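Local coordinates for protein citrate synthase (Pyrobaculum aerophilum, PDB 2IBP) that probably catalyses the condensation of oxaloacetate with acetyl-CoA and water to give citrate and CoA, the entry step of the tricarboxylic acid cycle, at residues G357-Y360 and E361-T364; P365-A368 and M369-V373. All coordinates share one frame; numbering follows the deposited sequence. Where two conformers were deposited one is given.

Overall arrangement
Following the chain from its N-terminal side, helix 349-356 ends in a Schellman motif at Gly357, and the short connection to helix 363-382 is interaction 1, where 357-360 turns back on 361-364. Interaction 2 begins at the next residue and is a local contact within that same helix, 365-368 against 369-373. The two therefore succeed one another without nesting or crossing, their centres about 13 Å apart. Ile358 CD1 lies 3.7 Å from Ile366 CD1, so the connection also packs on the first turn of the helix it leads into. Interaction 1 faces helices 109-123, 141-169 and 252-263; interaction 2 lies nearer the centre of the chain, among helices 62-71, 109-123 and 141-169.

Interaction 1: G357-Y360 and E361-T364; sequences GIPY and EYFT. With ACT (acetate ion), chain C.
Tyr360 and Phe363 meet in an offset edge-to-face pair on two overlapping type I turns leading into helix 363-382: the ring centroids are 5.6 Å apart and the planes stand at 66°, with the edge of Tyr360 toward the face of Phe363. The same face receives a CH-pi contact from Tyr360 CA, 4.0 Å from the Phe363 centroid. Ile358 O lies at the edge of the Phe363 ring, and Pro359 CB meets the edge of the Tyr362 ring. With CG of Tyr360 anti to its carbonyl carbon (chi1 -68°), the Tyr360 and Phe363 side chains run side by side. Tyr360 also touches Glu254, Arg258 and Leu261 of helix 252-263. Replacing Tyr360 by an alanine would probably leave the Phe363 face without its aromatic neighbour and open a gap beside that helix.

Two i to i+3 backbone bonds set the turns, Tyr362 N to Pro359 O (2.9 Å) and Phe363 N to Tyr360 O (3.0 Å), each donor well above the carbonyl plane. Further out, the Tyr362 hydroxyl bonds to His165. An acetate, probably from the crystallisation liquor, puts its methyl over one face of Tyr360 and accepts a nearly straight bond (167°) from Tyr360 N, 2.9 Å from its O atom.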
ATOM      1  N   GLY A 357      12.191  25.344  12.587  1.00  9.40           N
ATOM      2  CA  GLY A 357      12.313  25.698  11.177  1.00 12.40           C
ATOM      3  C   GLY A 357      11.975  24.551  10.249  1.00 12.52           C
ATOM      4  O   GLY A 357      12.293  24.582   9.065  1.00 13.31           O
ATOM      5  N   ILE A 358      11.326  23.526  10.785  1.00 10.11           N
ATOM      6  CA  ILE A 358      10.918  22.393   9.955  1.00  9.73           C
ATOM      7  C   ILE A 358       9.620  22.800   9.277  1.00  8.39           C
ATOM      8  O   ILE A 358       8.646  23.172   9.953  1.00  9.59           O
ATOM      9  CB  ILE A 358      10.671  21.147  10.797  1.00  9.08           C
ATOM     10  CG1 ILE A 358      11.991  20.713  11.470  1.00 11.13           C
ATOM     11  CG2 ILE A 358      10.041  20.032   9.932  1.00  9.24           C
ATOM     12  CD1 ILE A 358      11.843  19.593  12.462  1.00 17.75           C
ATOM     13  N   PRO A 359       9.618  22.830   7.933  1.00  9.63           N
ATOM     14  CA  PRO A 359       8.383  23.210   7.241  1.00 10.11           C
ATOM     15  C   PRO A 359       7.235  22.238   7.534  1.00  9.76           C
ATOM     16  O   PRO A 359       7.455  21.050   7.758  1.00  9.14           O
ATOM     17  CB  PRO A 359       8.779  23.189   5.759  1.00  9.03           C
ATOM     18  CG  PRO A 359      10.240  23.289   5.759  1.00 10.19           C
ATOM     19  CD  PRO A 359      10.703  22.554   6.989  1.00 10.23           C
ATOM     20  N   TYR A 360       6.008  22.731   7.465  1.00  9.35           N
ATOM     21  CA  TYR A 360       4.846  21.912   7.770  1.00  7.69           C
ATOM     22  C   TYR A 360       4.806  20.612   6.977  1.00  8.48           C
ATOM     23  O   TYR A 360       4.393  19.566   7.505  1.00  7.84           O
ATOM     24  CB  TYR A 360       3.564  22.659   7.415  1.00 10.62           C
ATOM     25  CG  TYR A 360       3.266  23.854   8.276  1.00  9.24           C
ATOM     26  CD1 TYR A 360       3.106  23.713   9.645  1.00 11.87           C
ATOM     27  CD2 TYR A 360       2.969  25.076   7.702  1.00 12.38           C
ATOM     28  CE1 TYR A 360       2.741  24.791  10.439  1.00 11.98           C
ATOM     29  CE2 TYR A 360       2.608  26.165   8.490  1.00 13.52           C
ATOM     30  CZ  TYR A 360       2.489  26.013   9.851  1.00 12.24           C
ATOM     31  OH  TYR A 360       2.143  27.095  10.645  1.00 14.61           O
ATOM     32  N   GLU A 361       5.152  20.690   5.700  1.00  9.59           N
ATOM     33  CA  GLU A 361       5.079  19.531   4.821  0.50 10.40           C
ATOM     34  C   GLU A 361       6.046  18.415   5.215  1.00  5.35           C
ATOM     35  O   GLU A 361       5.934  17.301   4.708  1.00  8.88           O
ATOM     36  CB  GLU A 361       5.264  19.929   3.356  0.50 10.56           C
ATOM     37  CG  GLU A 361       6.598  20.580   2.999  0.50 14.90           C
ATOM     38  CD  GLU A 361       6.653  22.106   3.182  0.50 13.95           C
ATOM     39  OE1 GLU A 361       5.783  22.719   3.844  0.50 12.60           O
ATOM     40  OE2 GLU A 361       7.607  22.698   2.627  0.50 25.99           O
ATOM     41  N   TYR A 362       6.973  18.717   6.126  1.00  6.21           N
ATOM     42  CA  TYR A 362       7.917  17.698   6.632  1.00  6.91           C
ATOM     43  C   TYR A 362       7.458  17.082   7.952  1.00  7.26           C
ATOM     44  O   TYR A 362       8.083  16.152   8.456  1.00  7.20           O
ATOM     45  CB  TYR A 362       9.353  18.215   6.705  1.00  5.71           C
ATOM     46  CG  TYR A 362       9.935  18.418   5.330  1.00  8.29           C
ATOM     47  CD1 TYR A 362      10.536  17.358   4.639  1.00  8.67           C
ATOM     48  CD2 TYR A 362       9.718  19.595   4.635  1.00  8.65           C
ATOM     49  CE1 TYR A 362      10.977  17.507   3.360  1.00  7.02           C
ATOM     50  CE2 TYR A 362      10.133  19.743   3.336  1.00 10.10           C
ATOM     51  CZ  TYR A 362      10.740  18.685   2.681  1.00  9.54           C
ATOM     52  OH  TYR A 362      11.149  18.826   1.371  1.00  9.57           O
ATOM     53  N   PHE A 363       6.350  17.561   8.512  1.00  6.57           N
ATOM     54  CA  PHE A 363       5.843  17.009   9.774  1.00  8.29           C
ATOM     55  C   PHE A 363       5.496  15.532   9.624  1.00  7.02           C
ATOM     56  O   PHE A 363       5.905  14.696  10.449  1.00  7.62           O
ATOM     57  CB  PHE A 363       4.591  17.771  10.252  1.00  8.37           C
ATOM     58  CG  PHE A 363       4.878  19.114  10.887  1.00  8.79           C
ATOM     59  CD1 PHE A 363       6.023  19.839  10.573  1.00  9.09           C
ATOM     60  CD2 PHE A 363       3.905  19.725  11.680  1.00  6.69           C
ATOM     61  CE1 PHE A 363       6.249  21.102  11.138  1.00  9.88           C
ATOM     62  CE2 PHE A 363       4.132  20.976  12.235  1.00  8.16           C
ATOM     63  CZ  PHE A 363       5.299  21.655  11.963  1.00  9.23           C
ATOM     64  N   THR A 364       4.716  15.201   8.598  1.00  6.85           N
ATOM     65  CA  THR A 364       4.320  13.801   8.394  1.00  8.43           C
ATOM     66  C   THR A 364       5.512  12.925   8.006  1.00  7.28           C
ATOM     67  O   THR A 364       5.641  11.822   8.523  1.00  7.68           O
ATOM     68  CB  THR A 364       3.123  13.683   7.464  1.00  9.29           C
ATOM     69  OG1 THR A 364       2.034  14.423   8.050  1.00 11.09           O
ATOM     70  CG2 THR A 364       2.720  12.210   7.324  1.00 11.34           C
TER
HETATM   71  C   ACT C 902       6.004  26.464   7.416  1.00 30.14           C
HETATM   72  O   ACT C 902       6.037  25.494   6.615  1.00 18.87           O
HETATM   73  OXT ACT C 902       5.705  27.579   6.926  1.00 28.98           O
HETATM   74  CH3 ACT C 902       6.287  26.308   8.884  1.00 23.16           C
HETATM   75  O   HOH W   1       3.290  17.121   6.953  1.00 12.87           O

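Interaction 2: P365-A368 and M369-V373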
ATOM      1  N   PRO A 365       6.413  13.428   7.141  1.00  7.07           N
ATOM      2  CA  PRO A 365       7.641  12.675   6.909  1.00  6.15           C
ATOM      3  C   PRO A 365       8.400  12.333   8.202  1.00  6.58           C
ATOM      4  O   PRO A 365       8.915  11.226   8.343  1.00  7.09           O
ATOM      5  CB  PRO A 365       8.440  13.599   6.005  1.00  6.30           C
ATOM      6  CG  PRO A 365       7.370  14.212   5.147  1.00  7.44           C
ATOM      7  CD  PRO A 365       6.214  14.450   6.090  1.00  7.96           C
ATOM      8  N   ILE A 366       8.461  13.255   9.158  1.00  6.83           N
ATOM      9  CA  ILE A 366       9.121  12.951  10.440  1.00  7.85           C
ATOM     10  C   ILE A 366       8.343  11.882  11.217  1.00  3.37           C
ATOM     11  O   ILE A 366       8.934  11.017  11.864  1.00  6.22           O
ATOM     12  CB  ILE A 366       9.349  14.217  11.262  1.00  5.55           C
ATOM     13  CG1 ILE A 366      10.344  15.102  10.497  1.00  5.30           C
ATOM     14  CG2 ILE A 366       9.917  13.892  12.653  1.00  7.02           C
ATOM     15  CD1 ILE A 366      10.442  16.526  11.008  1.00  6.90           C
ATOM     16  N   PHE A 367       7.017  11.913  11.147  1.00  6.29           N
ATOM     17  CA  PHE A 367       6.228  10.834  11.739  1.00  6.78           C
ATOM     18  C   PHE A 367       6.654   9.471  11.120  1.00  5.17           C
ATOM     19  O   PHE A 367       6.813   8.481  11.829  1.00  6.26           O
ATOM     20  CB  PHE A 367       4.736  11.080  11.499  1.00  7.47           C
ATOM     21  CG  PHE A 367       3.844  10.037  12.101  1.00  8.11           C
ATOM     22  CD1 PHE A 367       3.325  10.184  13.372  1.00 11.81           C
ATOM     23  CD2 PHE A 367       3.528   8.891  11.390  1.00  9.41           C
ATOM     24  CE1 PHE A 367       2.482   9.213  13.907  1.00 13.11           C
ATOM     25  CE2 PHE A 367       2.679   7.937  11.916  1.00 12.92           C
ATOM     26  CZ  PHE A 367       2.136   8.114  13.162  1.00  9.85           C
ATOM     27  N   ALA A 368       6.817   9.428   9.800  1.00  6.13           N
ATOM     28  CA  ALA A 368       7.301   8.228   9.102  1.00  6.04           C
ATOM     29  C   ALA A 368       8.683   7.800   9.626  1.00  5.56           C
ATOM     30  O   ALA A 368       8.971   6.606   9.762  1.00  6.26           O
ATOM     31  CB  ALA A 368       7.371   8.482   7.574  1.00  6.68           C
ATOM     32  N   MET A 369       9.563   8.767   9.865  1.00  6.32           N
ATOM     33  CA  MET A 369      10.887   8.467  10.437  1.00  7.90           C
ATOM     34  C   MET A 369      10.758   7.763  11.777  1.00  7.61           C
ATOM     35  O   MET A 369      11.582   6.919  12.116  1.00  7.97           O
ATOM     36  CB  MET A 369      11.704   9.745  10.622  1.00  6.57           C
ATOM     37  CG  MET A 369      12.229  10.277   9.319  1.00  8.85           C
ATOM     38  SD  MET A 369      12.685  12.013   9.452  1.00  8.66           S
ATOM     39  CE  MET A 369      13.486  12.053  11.053  1.00 11.02           C
ATOM     40  N   SER A 370       9.746   8.126  12.550  1.00  5.51           N
ATOM     41  CA  SER A 370       9.500   7.479  13.809  1.00  6.27           C
ATOM     42  C   SER A 370       8.866   6.092  13.635  1.00  7.94           C
ATOM     43  O   SER A 370       9.380   5.061  14.104  1.00  7.05           O
ATOM     44  CB  SER A 370       8.554   8.322  14.658  1.00  7.04           C
ATOM     45  OG  SER A 370       8.229   7.641  15.838  1.00  6.84           O
ATOM     46  N   ARG A 371       7.735   6.096  12.938  1.00  6.06           N
ATOM     47  CA  ARG A 371       6.888   4.925  12.816  1.00  5.93           C
ATOM     48  C   ARG A 371       7.430   3.794  11.962  1.00  5.86           C
ATOM     49  O   ARG A 371       6.977   2.666  12.084  1.00  6.20           O
ATOM     50  CB  ARG A 371       5.523   5.354  12.289  1.00  6.33           C
ATOM     51  CG  ARG A 371       4.494   4.252  12.180  1.00  8.40           C
ATOM     52  CD  ARG A 371       4.192   3.549  13.498  1.00  7.41           C
ATOM     53  NE  ARG A 371       3.895   4.523  14.561  1.00  7.35           N
ATOM     54  CZ  ARG A 371       2.682   5.002  14.828  1.00  8.03           C
ATOM     55  NH1 ARG A 371       1.600   4.499  14.248  1.00  9.54           N
ATOM     56  NH2 ARG A 371       2.525   5.942  15.742  1.00  9.24           N
ATOM     57  N   VAL A 372       8.440   4.084  11.156  1.00  4.57           N
ATOM     58  CA  VAL A 372       8.996   3.055  10.288  1.00  6.07           C
ATOM     59  C   VAL A 372       9.423   1.834  11.102  1.00  4.91           C
ATOM     60  O   VAL A 372       9.246   0.690  10.661  1.00  6.30           O
ATOM     61  CB  VAL A 372      10.133   3.584   9.419  1.00  6.34           C
ATOM     62  CG1 VAL A 372      11.226   4.181  10.269  1.00  6.59           C
ATOM     63  CG2 VAL A 372      10.642   2.473   8.484  1.00  7.33           C
ATOM     64  N   VAL A 373       9.913   2.042  12.324  1.00  5.46           N
ATOM     65  CA  VAL A 373      10.303   0.880  13.108  1.00  5.53           C
ATOM     66  C   VAL A 373       9.092   0.025  13.489  1.00  7.06           C
ATOM     67  O   VAL A 373       9.161  -1.194  13.460  1.00  7.89           O
ATOM     68  CB  VAL A 373      11.175   1.211  14.331  1.00  8.31           C
ATOM     69  CG1 VAL A 373      10.414   1.989  15.398  1.00  7.36           C
ATOM     70  CG2 VAL A 373      11.750  -0.095  14.907  1.00  9.29           C
TER
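Phe367 and Arg371, one helical turn apart, make the main side-chain contact. Their side chains run side by side and point the same way, because in each CG is anti to the backbone N (both chi1 close to 180°). The arginine then bends at chi2 and chi3, which brings its guanidinium beside the end of the ring. Phe367 CZ sits over one guanidinium face, offset toward the rim, and comes within 3.4 Å of Arg371 NH2. Ring and guanidinium planes are 57° apart, so the groups are not stacked in parallel. Lower down, Arg371 CB packs 3.9 Å from Phe367 CE2.

Apolar packing is lighter between Ile366 and Met369. They also lie side by side, with Ile366 CG1 4.0 Å from Met369 SD, and Met369 continues onto Met158 and Val162 of helix 141-169.

The backbone bonds follow the i to i+4 pattern. The straightest runs from Arg371 N to Phe367 O, 2.8 Å with an angle of 173° at the hydrogen. Val372 N to Ala368 O and Met369 N to Pro365 O are more bent. Ser370 N reaches Ile366 O at 3.1 Å and also gives a weak bond to Phe367 O, so the Phe367 carbonyl accepts two amides.

Two polar side chains find partners beyond this turn: Ser370 OG bonds to Leu208 O and Arg371 NE to His211 O, which holds the guanidinium in the position where the CZ end of the ring meets its face.

This is a continuous alpha-helix within the largely helical citrate synthase fold. Its Phe367-Arg371 side lies near the predicted active site, Phe367 about 6 Å from Asp346 and Arg371 about 9 Å from His289, side chain to side chain.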